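Local coordinates for protein cytochrome c552 (Thermochromatium tepidum, PDB 5ZE8) that carries five covalently attached hemes c and probably serves as a low-potential electron carrier in a purple sulfur photosynthetic bacterium, at residues Lys191-Pro199 with Thr206-Ala214. Residues are numbered along the deposited sequence; the frame is centred on the assembly and turned at random.
Sequences KPNPHLGEP and TIPALTMEA. With HEC (heme c), chain B; SO4 (sulfate ion), chain G.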
ATOM      1  N   LYS A 191     -26.280 -10.281 -18.584  1.00 33.31           N
ATOM      2  CA  LYS A 191     -26.677  -8.901 -18.283  1.00 31.30           C
ATOM      3  C   LYS A 191     -26.580  -8.028 -19.480  1.00 29.13           C
ATOM      4  O   LYS A 191     -25.837  -8.373 -20.407  1.00 30.67           O
ATOM      5  CB  LYS A 191     -25.863  -8.300 -17.155  1.00 38.06           C
ATOM      6  CG  LYS A 191     -26.074  -9.004 -15.803  1.00 40.08           C
ATOM      7  CD  LYS A 191     -25.218  -8.371 -14.719  1.00 39.32           C
ATOM      8  CE  LYS A 191     -23.735  -8.500 -15.082  1.00 44.00           C
ATOM      9  NZ  LYS A 191     -22.832  -8.721 -13.919  1.00 44.12           N
ATOM     10  N   PRO A 192     -27.395  -6.933 -19.533  1.00 23.99           N
ATOM     11  CA  PRO A 192     -27.204  -6.027 -20.609  1.00 20.86           C
ATOM     12  C   PRO A 192     -25.730  -5.583 -20.588  1.00 19.56           C
ATOM     13  O   PRO A 192     -25.165  -5.422 -19.521  1.00 21.85           O
ATOM     14  CB  PRO A 192     -28.176  -4.857 -20.343  1.00 25.60           C
ATOM     15  CG  PRO A 192     -29.153  -5.412 -19.355  1.00 24.59           C
ATOM     16  CD  PRO A 192     -28.335  -6.407 -18.524  1.00 26.22           C
ATOM     17  N   ASN A 193     -25.215  -5.378 -21.774  1.00 19.11           N
ATOM     18  CA  ASN A 193     -23.753  -5.113 -21.970  1.00 17.46           C
ATOM     19  C   ASN A 193     -23.606  -3.792 -22.648  1.00 18.98           C
ATOM     20  O   ASN A 193     -23.796  -3.681 -23.874  1.00 23.26           O
ATOM     21  CB  ASN A 193     -23.102  -6.246 -22.753  1.00 17.37           C
ATOM     22  CG  ASN A 193     -21.570  -6.097 -22.804  1.00 17.44           C
ATOM     23  OD1 ASN A 193     -21.064  -5.026 -22.548  1.00 18.28           O
ATOM     24  ND2 ASN A 193     -20.890  -7.179 -23.011  1.00 19.09           N
ATOM     25  N   PRO A 194     -23.210  -2.720 -21.889  1.00 15.33           N
ATOM     26  CA  PRO A 194     -23.043  -1.411 -22.436  1.00 16.37           C
ATOM     27  C   PRO A 194     -21.659  -1.154 -23.093  1.00 15.61           C
ATOM     28  O   PRO A 194     -21.402  -0.051 -23.511  1.00 18.71           O
ATOM     29  CB  PRO A 194     -23.114  -0.549 -21.184  1.00 16.12           C
ATOM     30  CG  PRO A 194     -22.418  -1.396 -20.123  1.00 14.83           C
ATOM     31  CD  PRO A 194     -22.812  -2.799 -20.442  1.00 16.00           C
ATOM     32  N   HIS A 195     -20.843  -2.209 -23.138  1.00 16.04           N
ATOM     33  CA  HIS A 195     -19.476  -2.149 -23.625  1.00 16.38           C
ATOM     34  C   HIS A 195     -19.344  -2.609 -25.103  1.00 19.23           C
ATOM     35  O   HIS A 195     -18.209  -2.769 -25.567  1.00 23.27           O
ATOM     36  CB  HIS A 195     -18.585  -3.019 -22.784  1.00 15.45           C
ATOM     37  CG  HIS A 195     -18.679  -2.775 -21.316  1.00 13.07           C
ATOM     38  ND1 HIS A 195     -18.439  -1.531 -20.781  1.00 14.28           N
ATOM     39  CD2 HIS A 195     -18.889  -3.624 -20.273  1.00 12.86           C
ATOM     40  CE1 HIS A 195     -18.585  -1.629 -19.463  1.00 12.55           C
ATOM     41  NE2 HIS A 195     -18.817  -2.880 -19.131  1.00 14.02           N
ATOM     42  N   LEU A 196     -20.454  -2.655 -25.858  1.00 21.38           N
ATOM     43  CA  LEU A 196     -20.460  -3.217 -27.252  1.00 23.13           C
ATOM     44  C   LEU A 196     -20.793  -2.188 -28.299  1.00 27.65           C
ATOM     45  O   LEU A 196     -21.303  -2.526 -29.411  1.00 31.12           O
ATOM     46  CB  LEU A 196     -21.448  -4.348 -27.371  1.00 22.03           C
ATOM     47  CG  LEU A 196     -21.237  -5.512 -26.421  1.00 24.69           C
ATOM     48  CD1 LEU A 196     -22.290  -6.606 -26.540  1.00 25.95           C
ATOM     49  CD2 LEU A 196     -19.828  -6.040 -26.608  1.00 26.15           C
ATOM     50  N   GLY A 197     -20.611  -0.944 -27.954  1.00 25.95           N
ATOM     51  CA  GLY A 197     -20.789   0.153 -28.870  1.00 30.50           C
ATOM     52  C   GLY A 197     -22.095   0.911 -28.800  1.00 30.26           C
ATOM     53  O   GLY A 197     -22.244   1.848 -29.550  1.00 35.09           O
ATOM     54  N   GLU A 198     -23.013   0.566 -27.899  1.00 29.38           N
ATOM     55  CA  GLU A 198     -24.269   1.350 -27.740  1.00 30.09           C
ATOM     56  C   GLU A 198     -24.806   1.380 -26.311  1.00 27.57           C
ATOM     57  O   GLU A 198     -24.425   0.497 -25.521  1.00 26.93           O
ATOM     58  CB  GLU A 198     -25.339   0.800 -28.650  1.00 36.95           C
ATOM     59  CG  GLU A 198     -25.645  -0.673 -28.504  1.00 41.83           C
ATOM     60  CD  GLU A 198     -26.171  -1.280 -29.815  1.00 52.86           C
ATOM     61  OE1 GLU A 198     -25.912  -2.477 -30.073  1.00 65.93           O
ATOM     62  OE2 GLU A 198     -26.830  -0.570 -30.609  1.00 52.60           O
ATOM     63  N   PRO A 199     -25.674   2.376 -25.996  1.00 25.25           N
ATOM     64  CA  PRO A 199     -26.415   2.374 -24.727  1.00 24.78           C
ATOM     65  C   PRO A 199     -27.280   1.159 -24.619  1.00 22.83           C
ATOM     66  O   PRO A 199     -27.593   0.471 -25.653  1.00 26.51           O
ATOM     67  CB  PRO A 199     -27.263   3.644 -24.766  1.00 26.91           C
ATOM     68  CG  PRO A 199     -26.829   4.387 -25.955  1.00 27.57           C
ATOM     69  CD  PRO A 199     -26.145   3.464 -26.884  1.00 25.98           C
ATOM     70  N   THR A 206     -31.796   4.028 -18.778  1.00 26.19           N
ATOM     71  CA  THR A 206     -30.857   3.960 -19.883  1.00 27.81           C
ATOM     72  C   THR A 206     -29.456   4.036 -19.257  1.00 23.09           C
ATOM     73  O   THR A 206     -29.200   4.888 -18.384  1.00 29.67           O
ATOM     74  CB  THR A 206     -31.095   5.027 -20.994  1.00 33.70           C
ATOM     75  OG1 THR A 206     -30.381   6.233 -20.723  1.00 48.00           O
ATOM     76  CG2 THR A 206     -32.562   5.334 -21.127  1.00 34.07           C
ATOM     77  N   ILE A 207     -28.633   3.070 -19.652  1.00 21.63           N
ATOM     78  CA  ILE A 207     -27.182   3.045 -19.343  1.00 19.71           C
ATOM     79  C   ILE A 207     -26.462   3.586 -20.575  1.00 18.87           C
ATOM     80  O   ILE A 207     -26.599   3.060 -21.653  1.00 20.79           O
ATOM     81  CB  ILE A 207     -26.682   1.621 -19.031  1.00 19.64           C
ATOM     82  CG1 ILE A 207     -27.535   0.975 -17.907  1.00 22.55           C
ATOM     83  CG2 ILE A 207     -25.163   1.603 -18.684  1.00 20.07           C
ATOM     84  CD1 ILE A 207     -27.533   1.678 -16.552  1.00 22.93           C
ATOM     85  N   PRO A 208     -25.651   4.642 -20.395  1.00 20.60           N
ATOM     86  CA  PRO A 208     -24.981   5.117 -21.613  1.00 23.43           C
ATOM     87  C   PRO A 208     -23.971   4.070 -22.162  1.00 24.35           C
ATOM     88  O   PRO A 208     -23.511   3.156 -21.402  1.00 22.90           O
ATOM     89  CB  PRO A 208     -24.287   6.342 -21.106  1.00 22.53           C
ATOM     90  CG  PRO A 208     -23.929   6.037 -19.670  1.00 23.81           C
ATOM     91  CD  PRO A 208     -25.127   5.257 -19.181  1.00 21.03           C
ATOM     92  N   ALA A 209     -23.591   4.200 -23.443  1.00 21.90           N
ATOM     93  CA  ALA A 209     -22.515   3.415 -23.967  1.00 21.06           C
ATOM     94  C   ALA A 209     -21.222   3.694 -23.112  1.00 20.86           C
ATOM     95  O   ALA A 209     -20.860   4.843 -22.797  1.00 23.22           O
ATOM     96  CB  ALA A 209     -22.273   3.733 -25.428  1.00 25.52           C
ATOM     97  N   LEU A 210     -20.585   2.608 -22.733  1.00 17.58           N
ATOM     98  CA  LEU A 210     -19.349   2.570 -21.920  1.00 17.17           C
ATOM     99  C   LEU A 210     -18.304   1.811 -22.729  1.00 16.34           C
ATOM    100  O   LEU A 210     -18.002   0.680 -22.455  1.00 17.20           O
ATOM    101  CB  LEU A 210     -19.652   1.875 -20.548  1.00 16.28           C
ATOM    102  CG  LEU A 210     -20.608   2.708 -19.681  1.00 16.63           C
ATOM    103  CD1 LEU A 210     -20.856   1.848 -18.456  1.00 18.06           C
ATOM    104  CD2 LEU A 210     -20.007   4.073 -19.259  1.00 15.89           C
ATOM    105  N   THR A 211     -17.811   2.452 -23.777  1.00 16.70           N
ATOM    106  CA  THR A 211     -17.063   1.841 -24.782  1.00 18.33           C
ATOM    107  C   THR A 211     -15.752   1.377 -24.213  1.00 17.14           C
ATOM    108  O   THR A 211     -15.185   2.074 -23.348  1.00 16.78           O
ATOM    109  CB  THR A 211     -16.830   2.898 -25.849  1.00 24.59           C
ATOM    110  OG1 THR A 211     -18.151   3.268 -26.334  1.00 29.69           O
ATOM    111  CG2 THR A 211     -15.991   2.419 -27.018  1.00 24.81           C
ATOM    112  N   MET A 212     -15.320   0.236 -24.732  1.00 17.73           N
ATOM    113  CA  MET A 212     -14.260  -0.579 -24.094  1.00 14.82           C
ATOM    114  C   MET A 212     -13.280  -1.096 -25.131  1.00 17.11           C
ATOM    115  O   MET A 212     -13.680  -1.325 -26.264  1.00 19.28           O
ATOM    116  CB  MET A 212     -14.873  -1.744 -23.423  1.00 17.15           C
ATOM    117  CG  MET A 212     -13.929  -2.608 -22.590  1.00 15.73           C
ATOM    118  SD  MET A 212     -14.786  -3.918 -21.685  1.00 17.87           S
ATOM    119  CE  MET A 212     -15.240  -2.949 -20.269  1.00 14.23           C
ATOM    120  N   GLU A 213     -12.019  -1.273 -24.749  1.00 14.83           N
ATOM    121  CA  GLU A 213     -10.966  -1.810 -25.610  1.00 14.15           C
ATOM    122  C   GLU A 213     -10.222  -2.852 -24.863  1.00 14.46           C
ATOM    123  O   GLU A 213     -10.010  -2.734 -23.629  1.00 16.31           O
ATOM    124  CB  GLU A 213      -9.950  -0.706 -25.881  1.00 17.67           C
ATOM    125  CG  GLU A 213     -10.533   0.379 -26.705  1.00 22.26           C
ATOM    126  CD  GLU A 213      -9.494   1.399 -27.081  1.00 25.43           C
ATOM    127  OE1 GLU A 213      -8.608   1.879 -26.306  1.00 21.41           O
ATOM    128  OE2 GLU A 213      -9.580   1.778 -28.264  1.00 28.32           O
ATOM    129  N   ALA A 214      -9.762  -3.897 -25.522  1.00 13.62           N
ATOM    130  CA  ALA A 214      -8.974  -4.913 -24.917  1.00 13.86           C
ATOM    131  C   ALA A 214      -7.552  -4.363 -24.774  1.00 14.14           C
ATOM    132  O   ALA A 214      -7.034  -3.655 -25.658  1.00 16.16           O
ATOM    133  CB  ALA A 214      -8.931  -6.195 -25.786  1.00 14.08           C
TER
HETATM  134 FE   HEC B 501     -18.955  -3.693 -17.209  1.00 13.54          FE
HETATM  135  CHA HEC B 501     -17.468  -6.618 -18.223  1.00 13.40           C
HETATM  136  CHB HEC B 501     -15.903  -2.411 -16.348  1.00 13.87           C
HETATM  137  CHC HEC B 501     -20.435  -0.795 -16.100  1.00 14.01           C
HETATM  138  CHD HEC B 501     -22.045  -4.954 -17.918  1.00 14.12           C
HETATM  139  NA  HEC B 501     -17.061  -4.337 -17.327  1.00 13.40           N
HETATM  140  C1A HEC B 501     -16.664  -5.583 -17.794  1.00 14.06           C
HETATM  141  C2A HEC B 501     -15.245  -5.697 -17.747  1.00 15.12           C
HETATM  142  C3A HEC B 501     -14.783  -4.524 -17.185  1.00 13.89           C
HETATM  143  C4A HEC B 501     -15.901  -3.658 -16.949  1.00 14.13           C
HETATM  144  CMA HEC B 501     -13.333  -4.131 -16.941  1.00 13.41           C
HETATM  145  CAA HEC B 501     -14.444  -6.920 -18.099  1.00 15.17           C
HETATM  146  CBA HEC B 501     -14.310  -7.218 -19.598  1.00 17.72           C
HETATM  147  CGA HEC B 501     -13.257  -8.315 -19.668  1.00 17.76           C
HETATM  148  O1A HEC B 501     -13.582  -9.488 -19.460  1.00 20.32           O
HETATM  149  O2A HEC B 501     -12.093  -8.095 -20.061  1.00 16.85           O
HETATM  150  NB  HEC B 501     -18.278  -1.930 -16.393  1.00 12.96           N
HETATM  151  C1B HEC B 501     -16.978  -1.632 -16.109  1.00 13.47           C
HETATM  152  C2B HEC B 501     -16.935  -0.360 -15.507  1.00 11.69           C
HETATM  153  C3B HEC B 501     -18.183   0.142 -15.378  1.00 12.84           C
HETATM  154  C4B HEC B 501     -19.033  -0.906 -16.004  1.00 12.94           C
HETATM  155  CMB HEC B 501     -15.572   0.219 -15.027  1.00 12.01           C
HETATM  156  CAB HEC B 501     -18.606   1.525 -14.976  1.00 13.30           C
HETATM  157  CBB HEC B 501     -17.954   2.650 -15.593  1.00 13.75           C
HETATM  158  NC  HEC B 501     -20.893  -3.018 -17.071  1.00 13.31           N
HETATM  159  C1C HEC B 501     -21.261  -1.771 -16.586  1.00 14.43           C
HETATM  160  C2C HEC B 501     -22.684  -1.702 -16.517  1.00 14.76           C
HETATM  161  C3C HEC B 501     -23.186  -2.915 -16.984  1.00 15.48           C
HETATM  162  C4C HEC B 501     -22.062  -3.704 -17.360  1.00 15.04           C
HETATM  163  CMC HEC B 501     -23.415  -0.539 -15.870  1.00 14.04           C
HETATM  164  CAC HEC B 501     -24.609  -3.403 -17.107  1.00 15.54           C
HETATM  165  CBC HEC B 501     -25.611  -2.569 -17.543  1.00 15.20           C
HETATM  166  ND  HEC B 501     -19.584  -5.384 -17.890  1.00 14.81           N
HETATM  167  C1D HEC B 501     -20.910  -5.712 -18.125  1.00 15.83           C
HETATM  168  C2D HEC B 501     -20.999  -7.071 -18.613  1.00 16.70           C
HETATM  169  C3D HEC B 501     -19.751  -7.544 -18.711  1.00 16.14           C
HETATM  170  C4D HEC B 501     -18.853  -6.445 -18.245  1.00 14.29           C
HETATM  171  CMD HEC B 501     -22.276  -7.839 -18.972  1.00 16.87           C
HETATM  172  CAD HEC B 501     -19.334  -8.940 -19.101  1.00 18.65           C
HETATM  173  CBD HEC B 501     -19.141  -9.848 -17.887  1.00 23.10           C
HETATM  174  CGD HEC B 501     -20.031  -9.794 -16.682  1.00 29.93           C
HETATM  175  O1D HEC B 501     -21.190 -10.313 -16.755  1.00 39.19           O
HETATM  176  O2D HEC B 501     -19.580  -9.257 -15.621  1.00 30.71           O
HETATM  177  S   SO4 G 506     -22.236 -11.010 -22.664  1.00 63.34           S
HETATM  178  O1  SO4 G 506     -22.420 -12.076 -23.726  1.00 55.17           O
HETATM  179  O2  SO4 G 506     -22.564  -9.712 -23.317  1.00 36.92           O
HETATM  180  O3  SO4 G 506     -23.090 -11.211 -21.413  1.00 53.70           O
HETATM  181  O4  SO4 G 506     -20.786 -11.076 -22.347  1.00 51.75           O
HETATM  182  O   HOH W   1     -20.026   0.656 -25.832  1.00 24.91           O
HETATM  183  O   HOH W   2     -16.902  -0.571 -26.922  1.00 31.52           O
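This is one axial-ligand side of a bis-histidine heme c site: His195 NE2 ligates the heme iron at 2.1 Å, and His49 supplies the other axial ligand. Segment 206-214 holds the imidazole at its ND1 edge and over one face. ND1 donates to Leu210 O at 2.8 Å, nearly straight (169°), with the acceptor in the ring plane and the donor in the carbonyl plane, which helps set the ring's rotation about the iron bond and would probably lend it some imidazolate character. Both ring faces are packed. Pro194 CG lies over one; over the other, Met212 CE stands 3.5 Å from the His195 ring centroid in a CH-pi contact, brought there by the bend at chi3 (-85°), and the same methyl also meets the porphyrin at HEC C4A. Asn193 OD1 accepts from His195 N at 2.9 Å, an Asx turn, while its ND2 donates to O2 of a sulfate ion, probably from the crystallisation liquor. With an alanine here, the backbone N of His195 is likely to lose its side-chain acceptor, and the turn that carries the iron ligand could shift more freely. Leu210 N returns a bond to Pro194 O at 2.9 Å, and a water joins that same carbonyl oxygen to Gly197 N.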